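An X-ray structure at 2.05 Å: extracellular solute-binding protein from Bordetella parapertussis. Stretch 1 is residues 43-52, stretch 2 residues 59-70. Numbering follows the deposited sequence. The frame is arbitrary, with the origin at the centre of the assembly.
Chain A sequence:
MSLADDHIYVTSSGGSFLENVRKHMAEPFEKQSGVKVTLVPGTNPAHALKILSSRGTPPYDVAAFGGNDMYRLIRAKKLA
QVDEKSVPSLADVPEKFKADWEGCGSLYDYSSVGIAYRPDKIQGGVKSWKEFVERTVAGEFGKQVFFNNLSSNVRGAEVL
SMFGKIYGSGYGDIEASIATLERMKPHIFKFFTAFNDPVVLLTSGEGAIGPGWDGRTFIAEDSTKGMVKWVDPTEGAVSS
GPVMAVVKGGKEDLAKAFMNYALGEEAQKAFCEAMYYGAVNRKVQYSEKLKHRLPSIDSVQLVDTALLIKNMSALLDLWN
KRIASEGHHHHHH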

ATOM      1  N   THR A  43      13.124  -8.841   5.715  1.00 13.94           N
ATOM      2  CA  THR A  43      12.596  -8.490   4.401  1.00 14.31           C
ATOM      3  C   THR A  43      11.459  -9.418   4.019  1.00 13.52           C
ATOM      4  O   THR A  43      11.360 -10.542   4.519  1.00 12.45           O
ATOM      5  CB  THR A  43      13.659  -8.616   3.294  1.00 15.36           C
ATOM      6  OG1 THR A  43      14.089  -9.982   3.201  1.00 13.88           O
ATOM      7  CG2 THR A  43      14.849  -7.706   3.567  1.00 15.58           C
ATOM      8  N   ASN A  44      10.614  -8.946   3.113  1.00 13.48           N
ATOM      9  CA  ASN A  44       9.488  -9.733   2.638  1.00 14.89           C
ATOM     10  C   ASN A  44       9.909 -11.097   2.097  1.00 13.47           C
ATOM     11  O   ASN A  44       9.358 -12.110   2.503  1.00 13.67           O
ATOM     12  CB  ASN A  44       8.679  -8.943   1.601  1.00 14.44           C
ATOM     13  CG  ASN A  44       8.121  -7.642   2.163  1.00 19.05           C
ATOM     14  OD1 ASN A  44       7.962  -7.493   3.376  1.00 15.61           O
ATOM     15  ND2 ASN A  44       7.826  -6.686   1.275  1.00 21.16           N
ATOM     16  N   PRO A  45      10.896 -11.129   1.177  1.00 15.92           N
ATOM     17  CA  PRO A  45      11.365 -12.389   0.581  1.00 14.72           C
ATOM     18  C   PRO A  45      11.964 -13.358   1.591  1.00 14.24           C
ATOM     19  O   PRO A  45      11.772 -14.560   1.447  1.00 12.94           O
ATOM     20  CB  PRO A  45      12.470 -11.942  -0.376  1.00 15.17           C
ATOM     21  CG  PRO A  45      12.226 -10.518  -0.628  1.00 18.17           C
ATOM     22  CD  PRO A  45      11.515  -9.952   0.545  1.00 14.81           C
ATOM     23  N   ALA A  46      12.695 -12.843   2.580  1.00 14.16           N
ATOM     24  CA  ALA A  46      13.325 -13.684   3.598  1.00 15.31           C
ATOM     25  C   ALA A  46      12.283 -14.315   4.519  1.00 14.95           C
ATOM     26  O   ALA A  46      12.339 -15.511   4.813  1.00 14.24           O
ATOM     27  CB  ALA A  46      14.337 -12.885   4.410  1.00 14.72           C
ATOM     28  N   HIS A  47      11.340 -13.503   4.985  1.00 12.58           N
ATOM     29  CA  HIS A  47      10.252 -14.017   5.811  1.00 13.73           C
ATOM     30  C   HIS A  47       9.469 -15.109   5.079  1.00 13.98           C
ATOM     31  O   HIS A  47       9.240 -16.182   5.622  1.00 12.83           O
ATOM     32  CB  HIS A  47       9.305 -12.891   6.223  1.00 12.58           C
ATOM     33  CG  HIS A  47       9.770 -12.118   7.418  1.00 13.14           C
ATOM     34  ND1 HIS A  47       9.569 -10.759   7.555  1.00 13.44           N
ATOM     35  CD2 HIS A  47      10.427 -12.515   8.534  1.00 10.95           C
ATOM     36  CE1 HIS A  47      10.073 -10.355   8.709  1.00 11.20           C
ATOM     37  NE2 HIS A  47      10.596 -11.403   9.323  1.00 12.23           N
ATOM     38  N   ALA A  48       9.066 -14.828   3.842  1.00 13.96           N
ATOM     39  CA  ALA A  48       8.296 -15.791   3.058  1.00 13.06           C
ATOM     40  C   ALA A  48       9.069 -17.084   2.845  1.00 13.90           C
ATOM     41  O   ALA A  48       8.524 -18.165   3.040  1.00 16.18           O
ATOM     42  CB  ALA A  48       7.882 -15.204   1.732  1.00 13.35           C
ATOM     43  N   LEU A  49      10.333 -16.990   2.444  1.00 16.19           N
ATOM     44  CA  LEU A  49      11.113 -18.212   2.215  1.00 18.03           C
ATOM     45  C   LEU A  49      11.255 -19.021   3.508  1.00 17.64           C
ATOM     46  O   LEU A  49      11.162 -20.257   3.508  1.00 16.98           O
ATOM     47  CB  LEU A  49      12.491 -17.910   1.613  1.00 19.12           C
ATOM     48  CG  LEU A  49      13.301 -19.183   1.304  1.00 20.69           C
ATOM     49  CD1 LEU A  49      12.552 -20.075   0.321  1.00 17.83           C
ATOM     50  CD2 LEU A  49      14.694 -18.860   0.771  1.00 24.97           C
ATOM     51  N   LYS A  50      11.464 -18.321   4.616  1.00 15.38           N
ATOM     52  CA  LYS A  50      11.602 -19.002   5.896  1.00 19.01           C
ATOM     53  C   LYS A  50      10.336 -19.771   6.237  1.00 18.49           C
ATOM     54  O   LYS A  50      10.403 -20.911   6.681  1.00 17.33           O
ATOM     55  CB  LYS A  50      11.941 -18.024   7.012  1.00 17.53           C
ATOM     56  CG  LYS A  50      12.189 -18.709   8.344  1.00 23.06           C
ATOM     57  CD  LYS A  50      13.146 -17.888   9.187  1.00 26.45           C
ATOM     58  CE  LYS A  50      13.392 -18.518  10.547  1.00 24.29           C
ATOM     59  NZ  LYS A  50      14.302 -17.638  11.319  1.00 26.49           N
ATOM     60  N   ILE A  51       9.182 -19.147   6.013  1.00 16.62           N
ATOM     61  CA  ILE A  51       7.912 -19.819   6.255  1.00 17.53           C
ATOM     62  C   ILE A  51       7.699 -20.946   5.253  1.00 16.59           C
ATOM     63  O   ILE A  51       7.238 -22.025   5.609  1.00 16.09           O
ATOM     64  CB  ILE A  51       6.721 -18.852   6.180  1.00 16.40           C
ATOM     65  CG1 ILE A  51       6.749 -17.872   7.359  1.00 14.57           C
ATOM     66  CG2 ILE A  51       5.420 -19.641   6.173  1.00 14.36           C
ATOM     67  CD1 ILE A  51       5.947 -16.599   7.104  1.00 14.24           C
ATOM     68  N   LEU A  52       8.038 -20.686   3.997  1.00 17.88           N
ATOM     69  CA  LEU A  52       7.973 -21.709   2.963  1.00 20.74           C
ATOM     70  C   LEU A  52       8.789 -22.943   3.338  1.00 21.41           C
ATOM     71  O   LEU A  52       8.329 -24.080   3.196  1.00 19.63           O
ATOM     72  CB  LEU A  52       8.516 -21.145   1.652  1.00 19.92           C
ATOM     73  CG  LEU A  52       7.484 -20.886   0.567  1.00 27.26           C
ATOM     74  CD1 LEU A  52       8.029 -19.875  -0.442  1.00 27.49           C
ATOM     75  CD2 LEU A  52       7.124 -22.210  -0.099  1.00 25.64           C
ATOM     76  N   PRO A  59       8.408 -21.184  12.704  1.00 26.11           N
ATOM     77  CA  PRO A  59       9.063 -20.208  13.577  1.00 27.02           C
ATOM     78  C   PRO A  59       8.120 -19.037  13.881  1.00 25.12           C
ATOM     79  O   PRO A  59       8.219 -18.410  14.947  1.00 24.81           O
ATOM     80  CB  PRO A  59      10.243 -19.737  12.730  1.00 26.57           C
ATOM     81  CG  PRO A  59       9.766 -19.878  11.315  1.00 25.62           C
ATOM     82  CD  PRO A  59       8.717 -20.963  11.282  1.00 26.11           C
ATOM     83  N   TYR A  60       7.197 -18.763  12.961  1.00 20.69           N
ATOM     84  CA  TYR A  60       6.289 -17.636  13.110  1.00 17.76           C
ATOM     85  C   TYR A  60       4.827 -18.064  13.148  1.00 14.89           C
ATOM     86  O   TYR A  60       4.428 -19.028  12.490  1.00 15.30           O
ATOM     87  CB  TYR A  60       6.508 -16.601  11.996  1.00 17.69           C
ATOM     88  CG  TYR A  60       7.963 -16.260  11.761  1.00 19.54           C
ATOM     89  CD1 TYR A  60       8.847 -16.119  12.828  1.00 21.35           C
ATOM     90  CD2 TYR A  60       8.456 -16.089  10.475  1.00 19.64           C
ATOM     91  CE1 TYR A  60      10.186 -15.819  12.620  1.00 24.05           C
ATOM     92  CE2 TYR A  60       9.794 -15.780  10.255  1.00 22.64           C
ATOM     93  CZ  TYR A  60      10.654 -15.649  11.332  1.00 21.70           C
ATOM     94  OH  TYR A  60      11.989 -15.347  11.120  1.00 26.08           O
ATOM     95  N   ASP A  61       4.033 -17.323  13.914  1.00 13.60           N
ATOM     96  CA  ASP A  61       2.601 -17.589  14.055  1.00 13.58           C
ATOM     97  C   ASP A  61       1.744 -16.682  13.161  1.00 12.97           C
ATOM     98  O   ASP A  61       0.653 -17.066  12.723  1.00 11.03           O
ATOM     99  CB  ASP A  61       2.198 -17.405  15.514  1.00 11.43           C
ATOM    100  CG  ASP A  61       3.049 -18.241  16.445  1.00 14.69           C
ATOM    101  OD1 ASP A  61       3.884 -17.665  17.177  1.00 11.90           O
ATOM    102  OD2 ASP A  61       2.902 -19.477  16.405  1.00 13.34           O
ATOM    103  N   VAL A  62       2.236 -15.473  12.914  1.00 11.95           N
ATOM    104  CA  VAL A  62       1.513 -14.512  12.084  1.00 10.82           C
ATOM    105  C   VAL A  62       2.424 -14.006  10.982  1.00  9.95           C
ATOM    106  O   VAL A  62       3.517 -13.496  11.246  1.00 10.72           O
ATOM    107  CB  VAL A  62       0.955 -13.326  12.904  1.00  9.10           C
ATOM    108  CG1 VAL A  62       0.329 -12.264  11.972  1.00  9.03           C
ATOM    109  CG2 VAL A  62      -0.078 -13.821  13.910  1.00  8.73           C
ATOM    110  N   ALA A  63       1.981 -14.189   9.745  1.00 10.26           N
ATOM    111  CA  ALA A  63       2.713 -13.706   8.591  1.00  9.41           C
ATOM    112  C   ALA A  63       2.212 -12.317   8.287  1.00 11.11           C
ATOM    113  O   ALA A  63       1.032 -12.130   8.006  1.00 10.22           O
ATOM    114  CB  ALA A  63       2.495 -14.619   7.399  1.00  8.44           C
ATOM    115  N   ALA A  64       3.104 -11.337   8.361  1.00  9.32           N
ATOM    116  CA  ALA A  64       2.711  -9.963   8.113  1.00 11.15           C
ATOM    117  C   ALA A  64       3.780  -9.281   7.284  1.00 12.38           C
ATOM    118  O   ALA A  64       4.821  -8.873   7.813  1.00 18.07           O
ATOM    119  CB  ALA A  64       2.499  -9.229   9.443  1.00  9.19           C
ATOM    120  N   PHE A  65       3.545  -9.187   5.981  1.00 10.99           N
ATOM    121  CA  PHE A  65       4.488  -8.547   5.070  1.00 13.02           C
ATOM    122  C   PHE A  65       3.899  -8.313   3.674  1.00 14.00           C
ATOM    123  O   PHE A  65       2.709  -8.509   3.457  1.00 11.34           O
ATOM    124  CB  PHE A  65       5.814  -9.324   4.984  1.00 13.32           C
ATOM    125  CG  PHE A  65       5.652 -10.786   4.679  1.00 12.03           C
ATOM    126  CD1 PHE A  65       5.411 -11.218   3.381  1.00 12.78           C
ATOM    127  CD2 PHE A  65       5.764 -11.732   5.687  1.00 12.30           C
ATOM    128  CE1 PHE A  65       5.262 -12.580   3.098  1.00 13.29           C
ATOM    129  CE2 PHE A  65       5.621 -13.093   5.412  1.00 12.60           C
ATOM    130  CZ  PHE A  65       5.368 -13.514   4.116  1.00 12.12           C
ATOM    131  N   GLY A  66       4.753  -7.903   2.738  1.00 14.60           N
ATOM    132  CA  GLY A  66       4.331  -7.494   1.407  1.00 13.55           C
ATOM    133  C   GLY A  66       3.529  -8.492   0.594  1.00 14.65           C
ATOM    134  O   GLY A  66       3.687  -9.702   0.739  1.00 12.94           O
ATOM    135  N   GLY A  67       2.695  -7.962  -0.297  1.00 14.56           N
ATOM    136  CA  GLY A  67       1.782  -8.758  -1.093  1.00 17.65           C
ATOM    137  C   GLY A  67       2.420  -9.753  -2.047  1.00 17.29           C
ATOM    138  O   GLY A  67       1.957 -10.894  -2.145  1.00 16.81           O
ATOM    139  N   ASN A  68       3.466  -9.334  -2.755  1.00 16.07           N
ATOM    140  CA  ASN A  68       4.155 -10.220  -3.702  1.00 17.34           C
ATOM    141  C   ASN A  68       4.609 -11.531  -3.071  1.00 19.04           C
ATOM    142  O   ASN A  68       4.316 -12.626  -3.566  1.00 17.62           O
ATOM    143  CB  ASN A  68       5.376  -9.522  -4.281  1.00 22.68           C
ATOM    144  CG  ASN A  68       5.012  -8.423  -5.238  1.00 32.49           C
ATOM    145  OD1 ASN A  68       4.121  -8.589  -6.078  1.00 30.16           O
ATOM    146  ND2 ASN A  68       5.701  -7.285  -5.125  1.00 33.81           N
ATOM    147  N   ASP A  69       5.340 -11.408  -1.970  1.00 14.94           N
ATOM    148  CA  ASP A  69       5.863 -12.579  -1.290  1.00 15.95           C
ATOM    149  C   ASP A  69       4.775 -13.332  -0.543  1.00 15.75           C
ATOM    150  O   ASP A  69       4.810 -14.565  -0.477  1.00 15.86           O
ATOM    151  CB  ASP A  69       7.014 -12.180  -0.377  1.00 15.36           C
ATOM    152  CG  ASP A  69       8.224 -11.755  -1.162  1.00 18.21           C
ATOM    153  OD1 ASP A  69       8.850 -12.636  -1.792  1.00 17.09           O
ATOM    154  OD2 ASP A  69       8.519 -10.540  -1.184  1.00 17.94           O
HETATM  155  N   MSE A  70       3.790 -12.603  -0.014  1.00 12.93           N
HETATM  156  CA  MSE A  70       2.651 -13.261   0.620  1.00 13.09           C
HETATM  157  C   MSE A  70       1.917 -14.135  -0.385  1.00 13.16           C
HETATM  158  O   MSE A  70       1.406 -15.203  -0.038  1.00 12.15           O
HETATM  159  CB  MSE A  70       1.676 -12.261   1.247  1.00 12.35           C
HETATM  160  CG  MSE A  70       0.579 -12.934   2.084  1.00 11.01           C
HETATM  161 SE   MSE A  70       1.324 -13.755   3.712  1.00 24.93          SE
HETATM  162  CE  MSE A  70       1.923 -12.108   4.603  1.00 11.03           C
TER
HETATM  163  O   HOH W   1       6.608  -8.664  -1.036  1.00 16.32           O

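Helix 44-52 lies against strand 62-65 and the start of the helix that follows it. Helix and strand run nearly antiparallel, at 155°, with their axes 9.1 Å apart at closest approach, so the N-terminal end of the first helix meets the end of the strand near F65 while I51 lies near Y60.

Within the helix the backbone is satisfied in the usual way, from H47 N to T43 O through L52 N to A48 O. The first turn of any helix leaves amides without a carbonyl partner, and T43 supplies one acceptor: its OG1 takes the hydrogen of A46 N at 3.2 Å, capping the helix. P45 suits this first turn because it has no amide hydrogen to leave unsatisfied. For the same reason the approach of P45 N to D69 OD2, 3.4 Å, is a contact without a hydrogen bond.

N44 is the polar link at this end of the contact. Its OD1 accepts a weak but nearly linear hydrogen bond from G66 N at 3.3 Å, giving that backbone amide a partner just before the second helix begins. Its ND2 donates, weakly, to water 1 at 3.3 Å. The water accepts from D69 N as well, at 3.2 Å, and donates to D69 OD2 at 2.7 Å, so a single molecule joins the asparagine to both backbone and side chain of the aspartate. D69 OD1 is bonded to a residue just outside the stretch, which leaves neither carboxylate oxygen without a partner. Glycine suits position 66, where an ideal CB would fall 2.4 Å from N44 ND2, a clash.

Beyond this polar end the contact is mainly apolar. F65 points toward the helix; its CZ meets A48 CB at 3.9 Å, and I51 CD1 reaches the edge of its ring, 3.9 Å from CE2. The small A48 lets the second helix come close as well, with its CB 3.8 Å from D69 CB. CA-to-CB of I51 points sideways, but the long side chain brings CD1 within 4.0 Å of A63 CB and CG1 within 4.0 Å of Y60 CD2. The rings of H47 and Y60 meet obliquely, their planes almost perpendicular and their centroids 5.6 Å apart.

At the far end, K50 combines both kinds of chemistry. Its extended chain carries CE to 3.9 Å from P59 CG, while NZ donates a weak hydrogen bond to Y60 OH at 3.3 Å. Tyrosine thus offers a ring for apolar packing and a hydroxyl acceptor for the lysine.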